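PDB 5M6G: beta-glucosidase from Saccharopolyspora erythraea D, which probably hydrolyses terminal, non-reducing beta-D-glucosyl residues of its substrates with release of beta-D-glucose. Local coordinates for residues G429-A434 against S490-I495; H483-D488 against I524-A529; D419-L424 against W553-A558. All coordinates share one frame; numbering follows the deposited sequence.

Contact 1 of 3, residues G429-A434 against S490-I495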
loop_
_atom_site.group_PDB
_atom_site.type_symbol
_atom_site.label_atom_id
_atom_site.label_comp_id
_atom_site.label_asym_id
_atom_site.label_seq_id
_atom_site.Cartn_x
_atom_site.Cartn_y
_atom_site.Cartn_z
ATOM N N GLY A 429 16.796 34.217 12.190
ATOM C CA GLY A 429 15.827 34.547 13.227
ATOM C C GLY A 429 15.200 33.305 13.839
ATOM O O GLY A 429 15.085 32.264 13.200
ATOM N N LYS A 430 14.804 33.419 15.108
ATOM C CA LYS A 430 14.222 32.292 15.832
ATOM C C LYS A 430 12.967 31.777 15.134
ATOM O O LYS A 430 12.114 32.558 14.705
ATOM C CB LYS A 430 13.835 32.712 17.248
ATOM C CG LYS A 430 14.949 33.124 18.152
ATOM C CD LYS A 430 14.409 34.085 19.191
ATOM C CE LYS A 430 13.329 33.434 20.026
ATOM N NZ LYS A 430 13.097 34.225 21.270
ATOM N N LEU A 431 12.834 30.455 15.062
ATOM C CA LEU A 431 11.636 29.804 14.550
ATOM C C LEU A 431 10.976 29.014 15.668
ATOM O O LEU A 431 11.648 28.505 16.570
ATOM C CB LEU A 431 11.954 28.867 13.377
ATOM C CG LEU A 431 12.326 29.572 12.077
ATOM C CD1 LEU A 431 12.839 28.563 11.067
ATOM C CD2 LEU A 431 11.115 30.316 11.518
ATOM N N PHE A 432 9.652 28.929 15.621
ATOM C CA PHE A 432 8.922 28.071 16.543
ATOM C C PHE A 432 8.265 26.927 15.783
ATOM O O PHE A 432 7.681 27.132 14.714
ATOM C CB PHE A 432 7.852 28.837 17.330
ATOM C CG PHE A 432 7.483 28.163 18.621
ATOM C CD1 PHE A 432 6.567 27.111 18.644
ATOM C CD2 PHE A 432 8.103 28.536 19.808
ATOM C CE1 PHE A 432 6.251 26.475 19.835
ATOM C CE2 PHE A 432 7.787 27.906 20.999
ATOM C CZ PHE A 432 6.862 26.870 21.013
ATOM N N VAL A 433 8.362 25.722 16.340
ATOM C CA VAL A 433 7.714 24.549 15.767
ATOM C C VAL A 433 6.853 23.898 16.840
ATOM O O VAL A 433 7.267 23.781 17.999
ATOM C CB VAL A 433 8.739 23.553 15.181
ATOM C CG1 VAL A 433 8.022 22.328 14.557
ATOM C CG2 VAL A 433 9.595 24.258 14.135
ATOM N N ALA A 434 5.643 23.488 16.448
ATOM C CA ALA A 434 4.703 22.830 17.339
ATOM C C ALA A 434 3.923 21.794 16.544
ATOM O O ALA A 434 4.038 21.707 15.320
ATOM C CB ALA A 434 3.738 23.831 17.985
ATOM N N SER A 490 8.442 37.223 19.741
ATOM C CA SER A 490 9.833 37.366 19.331
ATOM C C SER A 490 10.229 36.414 18.206
ATOM O O SER A 490 11.331 36.549 17.665
ATOM C CB SER A 490 10.765 37.150 20.529
ATOM O OG SER A 490 10.879 35.772 20.849
ATOM N N TYR A 491 9.374 35.456 17.849
ATOM C CA TYR A 491 9.682 34.487 16.804
ATOM C C TYR A 491 9.314 35.044 15.435
ATOM O O TYR A 491 8.352 35.803 15.292
ATOM C CB TYR A 491 8.938 33.172 17.067
ATOM C CG TYR A 491 9.529 32.405 18.231
ATOM C CD1 TYR A 491 9.161 32.691 19.546
ATOM C CD2 TYR A 491 10.474 31.412 18.013
ATOM C CE1 TYR A 491 9.718 31.993 20.606
ATOM C CE2 TYR A 491 11.032 30.718 19.055
ATOM C CZ TYR A 491 10.658 31.005 20.347
ATOM O OH TYR A 491 11.243 30.294 21.368
ATOM N N ARG A 492 10.087 34.666 14.416
ATOM C CA ARG A 492 9.802 35.200 13.093
ATOM C C ARG A 492 8.708 34.426 12.377
ATOM O O ARG A 492 8.045 34.988 11.498
ATOM C CB ARG A 492 11.067 35.245 12.240
ATOM C CG ARG A 492 11.556 33.919 11.751
ATOM C CD ARG A 492 12.672 34.122 10.749
ATOM N NE ARG A 492 13.672 33.067 10.819
ATOM C CZ ARG A 492 13.763 32.069 9.952
ATOM N NH1 ARG A 492 12.905 32.003 8.946
ATOM N NH2 ARG A 492 14.718 31.149 10.083
ATOM N N ALA A 493 8.487 33.166 12.747
ATOM C CA ALA A 493 7.392 32.380 12.188
ATOM C C ALA A 493 7.160 31.189 13.099
ATOM O O ALA A 493 8.057 30.768 13.832
ATOM C CB ALA A 493 7.684 31.909 10.761
ATOM N N ALA A 494 5.943 30.652 13.047
ATOM C CA ALA A 494 5.598 29.459 13.807
ATOM C C ALA A 494 5.017 28.423 12.857
ATOM O O ALA A 494 4.162 28.752 12.028
ATOM C CB ALA A 494 4.599 29.772 14.930
ATOM N N ILE A 495 5.474 27.178 12.993
ATOM C CA ILE A 495 5.070 26.072 12.127
ATOM C C ILE A 495 4.332 25.056 12.984
ATOM O O ILE A 495 4.891 24.532 13.953
ATOM C CB ILE A 495 6.279 25.420 11.431
ATOM C CG1 ILE A 495 7.070 26.473 10.657
ATOM C CG2 ILE A 495 5.825 24.276 10.501
ATOM C CD1 ILE A 495 8.488 26.044 10.355
#

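Contact 2 of 3, residues H483-D488 against I524-A529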
loop_
_atom_site.group_PDB
_atom_site.type_symbol
_atom_site.label_atom_id
_atom_site.label_comp_id
_atom_site.label_asym_id
_atom_site.label_seq_id
_atom_site.Cartn_x
_atom_site.Cartn_y
_atom_site.Cartn_z
ATOM N N HIS A 483 2.774 21.437 22.137
ATOM C CA HIS A 483 1.514 22.145 22.308
ATOM C C HIS A 483 1.635 23.644 22.071
ATOM O O HIS A 483 0.697 24.389 22.381
ATOM C CB HIS A 483 0.948 21.868 23.701
ATOM C CG HIS A 483 0.618 20.426 23.935
ATOM N ND1 HIS A 483 -0.603 19.879 23.604
ATOM C CD2 HIS A 483 1.359 19.411 24.441
ATOM C CE1 HIS A 483 -0.605 18.595 23.909
ATOM N NE2 HIS A 483 0.574 18.285 24.418
ATOM N N GLY A 484 2.750 24.104 21.513
ATOM C CA GLY A 484 2.935 25.523 21.276
ATOM C C GLY A 484 3.316 26.334 22.495
ATOM O O GLY A 484 3.381 27.561 22.400
ATOM N N ASN A 485 3.575 25.691 23.634
ATOM C CA ASN A 485 3.874 26.424 24.857
ATOM C C ASN A 485 5.228 27.110 24.750
ATOM O O ASN A 485 6.214 26.501 24.327
ATOM C CB ASN A 485 3.850 25.485 26.061
ATOM C CG ASN A 485 2.457 25.002 26.383
ATOM O OD1 ASN A 485 1.483 25.714 26.168
ATOM N ND2 ASN A 485 2.353 23.790 26.896
ATOM N N GLY A 486 5.278 28.386 25.124
ATOM C CA GLY A 486 6.510 29.134 25.049
ATOM C C GLY A 486 6.651 29.979 23.806
ATOM O O GLY A 486 7.610 30.755 23.711
ATOM N N VAL A 487 5.736 29.852 22.849
ATOM C CA VAL A 487 5.782 30.724 21.686
ATOM C C VAL A 487 5.441 32.143 22.130
ATOM O O VAL A 487 4.647 32.352 23.054
ATOM C CB VAL A 487 4.828 30.235 20.579
ATOM C CG1 VAL A 487 3.361 30.483 20.953
ATOM C CG2 VAL A 487 5.164 30.901 19.252
ATOM N N ASP A 488 6.069 33.122 21.486
ATOM C CA ASP A 488 5.768 34.524 21.750
ATOM C C ASP A 488 6.095 35.325 20.500
ATOM O O ASP A 488 6.553 34.778 19.492
ATOM C CB ASP A 488 6.520 35.053 22.989
ATOM C CG ASP A 488 8.034 34.947 22.873
ATOM O OD1 ASP A 488 8.598 35.216 21.794
ATOM O OD2 ASP A 488 8.673 34.610 23.892
ATOM N N ILE A 524 -2.761 25.373 17.299
ATOM C CA ILE A 524 -2.762 26.412 16.273
ATOM C C ILE A 524 -3.253 27.734 16.852
ATOM O O ILE A 524 -2.715 28.801 16.534
ATOM C CB ILE A 524 -3.610 25.983 15.063
ATOM C CG1 ILE A 524 -2.970 24.795 14.339
ATOM C CG2 ILE A 524 -3.804 27.161 14.115
ATOM C CD1 ILE A 524 -3.903 24.148 13.302
ATOM N N ALA A 525 -4.280 27.690 17.706
ATOM C CA ALA A 525 -4.791 28.925 18.301
ATOM C C ALA A 525 -3.738 29.580 19.181
ATOM O O ALA A 525 -3.563 30.807 19.155
ATOM C CB ALA A 525 -6.064 28.642 19.100
ATOM N N LYS A 526 -3.005 28.773 19.946
ATOM C CA LYS A 526 -1.921 29.306 20.763
ATOM C C LYS A 526 -0.860 29.981 19.902
ATOM O O LYS A 526 -0.329 31.034 20.275
ATOM C CB LYS A 526 -1.311 28.189 21.606
ATOM C CG LYS A 526 -0.300 28.674 22.632
ATOM C CD LYS A 526 0.245 27.503 23.427
ATOM C CE LYS A 526 -0.880 26.788 24.154
ATOM N NZ LYS A 526 -1.464 27.664 25.206
ATOM N N LEU A 527 -0.539 29.393 18.743
ATOM C CA LEU A 527 0.450 29.991 17.853
ATOM C C LEU A 527 -0.080 31.263 17.211
ATOM O O LEU A 527 0.649 32.252 17.093
ATOM C CB LEU A 527 0.871 29.010 16.758
ATOM C CG LEU A 527 1.585 27.708 17.130
ATOM C CD1 LEU A 527 2.253 27.115 15.891
ATOM C CD2 LEU A 527 2.583 27.929 18.230
ATOM N N ARG A 528 -1.330 31.250 16.751
ATOM C CA ARG A 528 -1.866 32.469 16.161
ATOM C C ARG A 528 -1.950 33.592 17.190
ATOM O O ARG A 528 -1.729 34.759 16.849
ATOM C CB ARG A 528 -3.234 32.199 15.534
ATOM C CG ARG A 528 -3.208 31.133 14.442
ATOM C CD ARG A 528 -4.401 31.213 13.506
ATOM N NE ARG A 528 -5.632 31.536 14.213
ATOM C CZ ARG A 528 -6.333 32.652 14.038
ATOM N NH1 ARG A 528 -5.952 33.565 13.153
ATOM N NH2 ARG A 528 -7.431 32.846 14.746
ATOM N N ALA A 529 -2.244 33.260 18.454
ATOM C CA ALA A 529 -2.357 34.285 19.492
ATOM C C ALA A 529 -1.042 35.006 19.739
ATOM O O ALA A 529 -1.040 36.086 20.339
ATOM C CB ALA A 529 -2.846 33.669 20.801
#

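Contact 3 of 3, residues D419-L424 against W553-A558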
loop_
_atom_site.group_PDB
_atom_site.type_symbol
_atom_site.label_atom_id
_atom_site.label_comp_id
_atom_site.label_asym_id
_atom_site.label_seq_id
_atom_site.Cartn_x
_atom_site.Cartn_y
_atom_site.Cartn_z
ATOM N N ASP A 419 0.280 33.562 2.240
ATOM C CA ASP A 419 0.203 35.015 2.142
ATOM C C ASP A 419 1.565 35.658 1.943
ATOM O O ASP A 419 1.652 36.886 1.872
ATOM C CB ASP A 419 -0.489 35.597 3.380
ATOM C CG ASP A 419 0.337 35.454 4.648
ATOM O OD1 ASP A 419 1.433 34.858 4.597
ATOM O OD2 ASP A 419 -0.121 35.939 5.710
ATOM N N GLY A 420 2.624 34.862 1.848
ATOM C CA GLY A 420 3.959 35.398 1.683
ATOM C C GLY A 420 4.918 34.882 2.729
ATOM O O GLY A 420 6.132 35.023 2.579
ATOM N N VAL A 421 4.384 34.283 3.799
ATOM C CA VAL A 421 5.245 33.745 4.845
ATOM C C VAL A 421 6.167 32.669 4.282
ATOM O O VAL A 421 7.322 32.538 4.719
ATOM C CB VAL A 421 4.395 33.231 6.029
ATOM C CG1 VAL A 421 3.395 32.161 5.572
ATOM C CG2 VAL A 421 5.292 32.712 7.154
ATOM N N LEU A 422 5.709 31.921 3.277
ATOM C CA LEU A 422 6.556 30.905 2.651
ATOM C C LEU A 422 7.095 31.434 1.325
ATOM O O LEU A 422 6.408 32.186 0.634
ATOM C CB LEU A 422 5.780 29.593 2.440
ATOM C CG LEU A 422 5.347 28.832 3.699
ATOM C CD1 LEU A 422 4.681 27.494 3.334
ATOM C CD2 LEU A 422 6.524 28.600 4.629
ATOM N N PRO A 423 8.333 31.059 0.971
ATOM C CA PRO A 423 9.237 30.208 1.757
ATOM C C PRO A 423 9.857 30.935 2.945
ATOM O O PRO A 423 10.056 32.147 2.899
ATOM C CB PRO A 423 10.321 29.813 0.748
ATOM C CG PRO A 423 10.319 30.901 -0.254
ATOM C CD PRO A 423 8.904 31.417 -0.339
ATOM N N LEU A 424 10.143 30.188 4.004
ATOM C CA LEU A 424 10.849 30.744 5.146
ATOM C C LEU A 424 12.311 30.975 4.794
ATOM O O LEU A 424 12.939 30.163 4.108
ATOM C CB LEU A 424 10.752 29.801 6.344
ATOM C CG LEU A 424 9.353 29.480 6.867
ATOM C CD1 LEU A 424 9.443 28.364 7.900
ATOM C CD2 LEU A 424 8.671 30.717 7.435
ATOM N N TRP A 553 -4.925 31.070 8.822
ATOM C CA TRP A 553 -3.593 30.503 8.666
ATOM C C TRP A 553 -2.833 31.258 7.584
ATOM O O TRP A 553 -3.318 31.388 6.457
ATOM C CB TRP A 553 -3.679 29.014 8.307
ATOM C CG TRP A 553 -4.478 28.209 9.285
ATOM C CD1 TRP A 553 -4.850 28.582 10.545
ATOM C CD2 TRP A 553 -5.008 26.891 9.083
ATOM N NE1 TRP A 553 -5.576 27.576 11.141
ATOM C CE2 TRP A 553 -5.684 26.525 10.265
ATOM C CE3 TRP A 553 -4.965 25.979 8.021
ATOM C CZ2 TRP A 553 -6.315 25.288 10.415
ATOM C CZ3 TRP A 553 -5.613 24.750 8.167
ATOM C CH2 TRP A 553 -6.273 24.419 9.355
ATOM N N ASN A 554 -1.638 31.747 7.920
ATOM C CA ASN A 554 -0.866 32.481 6.923
ATOM C C ASN A 554 -0.428 31.586 5.775
ATOM O O ASN A 554 -0.309 32.052 4.635
ATOM C CB ASN A 554 0.335 33.146 7.586
ATOM C CG ASN A 554 -0.084 34.127 8.645
ATOM O OD1 ASN A 554 -0.295 33.756 9.798
ATOM N ND2 ASN A 554 -0.259 35.385 8.251
ATOM N N ALA A 555 -0.170 30.312 6.049
ATOM C CA ALA A 555 0.099 29.362 4.986
ATOM C C ALA A 555 -0.449 28.013 5.400
ATOM O O ALA A 555 -0.570 27.715 6.591
ATOM C CB ALA A 555 1.595 29.239 4.663
ATOM N N LEU A 556 -0.804 27.214 4.396
ATOM C CA LEU A 556 -1.260 25.845 4.588
ATOM C C LEU A 556 -0.525 24.970 3.588
ATOM O O LEU A 556 -0.597 25.216 2.379
ATOM C CB LEU A 556 -2.774 25.730 4.392
ATOM C CG LEU A 556 -3.242 24.274 4.347
ATOM C CD1 LEU A 556 -2.944 23.595 5.688
ATOM C CD2 LEU A 556 -4.707 24.202 4.012
ATOM N N LEU A 557 0.179 23.956 4.092
ATOM C CA LEU A 557 0.909 23.002 3.267
ATOM C C LEU A 557 0.410 21.612 3.626
ATOM O O LEU A 557 0.414 21.243 4.805
ATOM C CB LEU A 557 2.419 23.113 3.498
ATOM C CG LEU A 557 3.321 22.158 2.697
ATOM C CD1 LEU A 557 3.490 22.665 1.264
ATOM C CD2 LEU A 557 4.667 21.996 3.392
ATOM N N ALA A 558 -0.067 20.871 2.627
ATOM C CA ALA A 558 -0.525 19.498 2.830
ATOM C C ALA A 558 0.644 18.557 2.573
ATOM O O ALA A 558 1.196 18.536 1.469
ATOM C CB ALA A 558 -1.697 19.164 1.905
#

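Contact 1 of 3, residues G429-A434 against S490-I495
The Tyr491 ring is sandwiched between Lys430 and Phe432. Lys430 CE lies over one face, 3.7 Å from the centroid of the Tyr491 ring, and the ammonium NZ above the same face adds a cation-pi contact before reaching Ser490 OG at 2.7 Å; that hydroxyl also bonds Asp488. Against the opposite face Phe432 sets its edge, a T-shaped pair with planes at 85°, its CD2 3.6 Å from Tyr491 CZ. Phe432 shares a face of the sheet with Ala494, and CG anti to its backbone N (chi1 -157°) sets the ring beside Tyr491. Tyr491 OH bonds Thr479. Beyond these rings the chains run as neighbouring parallel strands, 431-434 beside 493-499, in the C-terminal domain of this family 3 enzyme: Phe432 N bonds Ala493 O, and Phe432 O accepts from Ile495 N at 2.8 Å. Arg492 lays its guanidinium against Leu431, whose CD2 sits over the centre of one face, while NE donates to Gly429 O (2.9 Å) from above the carbonyl plane and forms a salt bridge with Asp427. An alanine here would probably leave Gly429 O without the NE donor, Asp427 without its salt-bridge mate and Leu431 CD2 without the flat group over it.

Contact 2 of 3, residues H483-D488 against I524-A529
Val487 and Leu527 meet at about a right angle, CG1 of Val487 standing 3.8 Å from Leu527 CD2. Val487 holds CG1 between its backbone N and carbonyl carbon (chi1 72°), and from there the methyl also touches the backbone of the helix at Lys526 O. The same Leu527 CD2 lies 3.9 Å from Gly484 CA, where a side chain would be squeezed against that methyl and Lys526 CD. Gly484 begins a type II beta turn that ends at Val487, presenting both ends to Leu527. Lys526 takes a different course: its chain leaves the helix extended as far as CD, then bends at chi3 and chi4. Its CD lies 3.3 Å from both His483 O and Gly484 O, so that methylene carbons rather than the ammonium meet these carbonyls. Asn485 crosses the end of this chain obliquely and brings OD1 to 3.3 Å from Lys526 CE, with NZ farther from that oxygen at 3.7 Å. The lysine and asparagine lie on the exposed side of the contact, whereas Leu527 is buried. The loop following strand 478-480 rests on Lys526 and Leu527 of helix 518-528, and Leu527 also packs on Ala494 and Ala496 of strand 493-499 and on Val534 of strand 534-539.

Contact 3 of 3, residues D419-L424 against W553-A558
Asp419 and Asn554 join side chain to side chain and backbone to backbone, where the loop leaving edge strand 414-418 meets the start of strand 555-560 in the mixed sheet of the C-terminal domain. The two strands are antiparallel neighbours, and the loop turns from their shared end across one face of the sheet. An Asx turn shapes this bend: Asp419 OD1 accepts from Val421 N, two residues on, at 3.1 Å. The tightly packed part of the contact is apolar and centres on the buried Ala555. Ala555 CB is met by Val421 CG1 at 3.6 Å and by Leu422 CD1 at 3.8 Å, two methyl groups converging on one small side chain. Val421 CG1, tucked between the two backbone substituents at chi1 58°, touches Asn554 CB as well. Leu422 continues the packing onto Val535 of strand 534-539 and Leu573 of helix 567-573.

Toward solvent the character changes, and polar bonds take over from methyl packing. Asp419 is exposed, and its two carboxylate oxygens have separate tasks, OD1 within the turn and OD2 across the contact. Its backbone N also donates to Asn554 O at 2.9 Å. Asn554 is bound at both ends of its amide, since OD1 accepts from Val534 N; this second bond is likely to fix which end turns to the aspartate. The carboxylate and amide planes lie 56° apart, and Asn554 ND2 approaches Asp419 OD2 on the syn side at 2.6 Å.

In the fold
From the N-terminal side, the chain leaves strand 414-418 through 419-424, whose meeting with 553-558 as contact 3 closes the longest of the three loops. Contacts 1 and 2 are both nested inside it and cross one another, their segments alternating along the chain. Contact 1 closes the loop from 429-434 round to 490-495 and joins inner strands of the mixed sheet. Contact 2 closes the shorter one from 483-488 to 524-529, setting the loop after strand 478-480 on helix 518-528, while contact 3 ties the loop after strand 414-418 to the start of strand 555-560. Direct packing links them: Phe432 touches Val487, Ala494 touches Leu527, Leu424 reaches Ala493 and Ile495, and Ile524 meets Trp553.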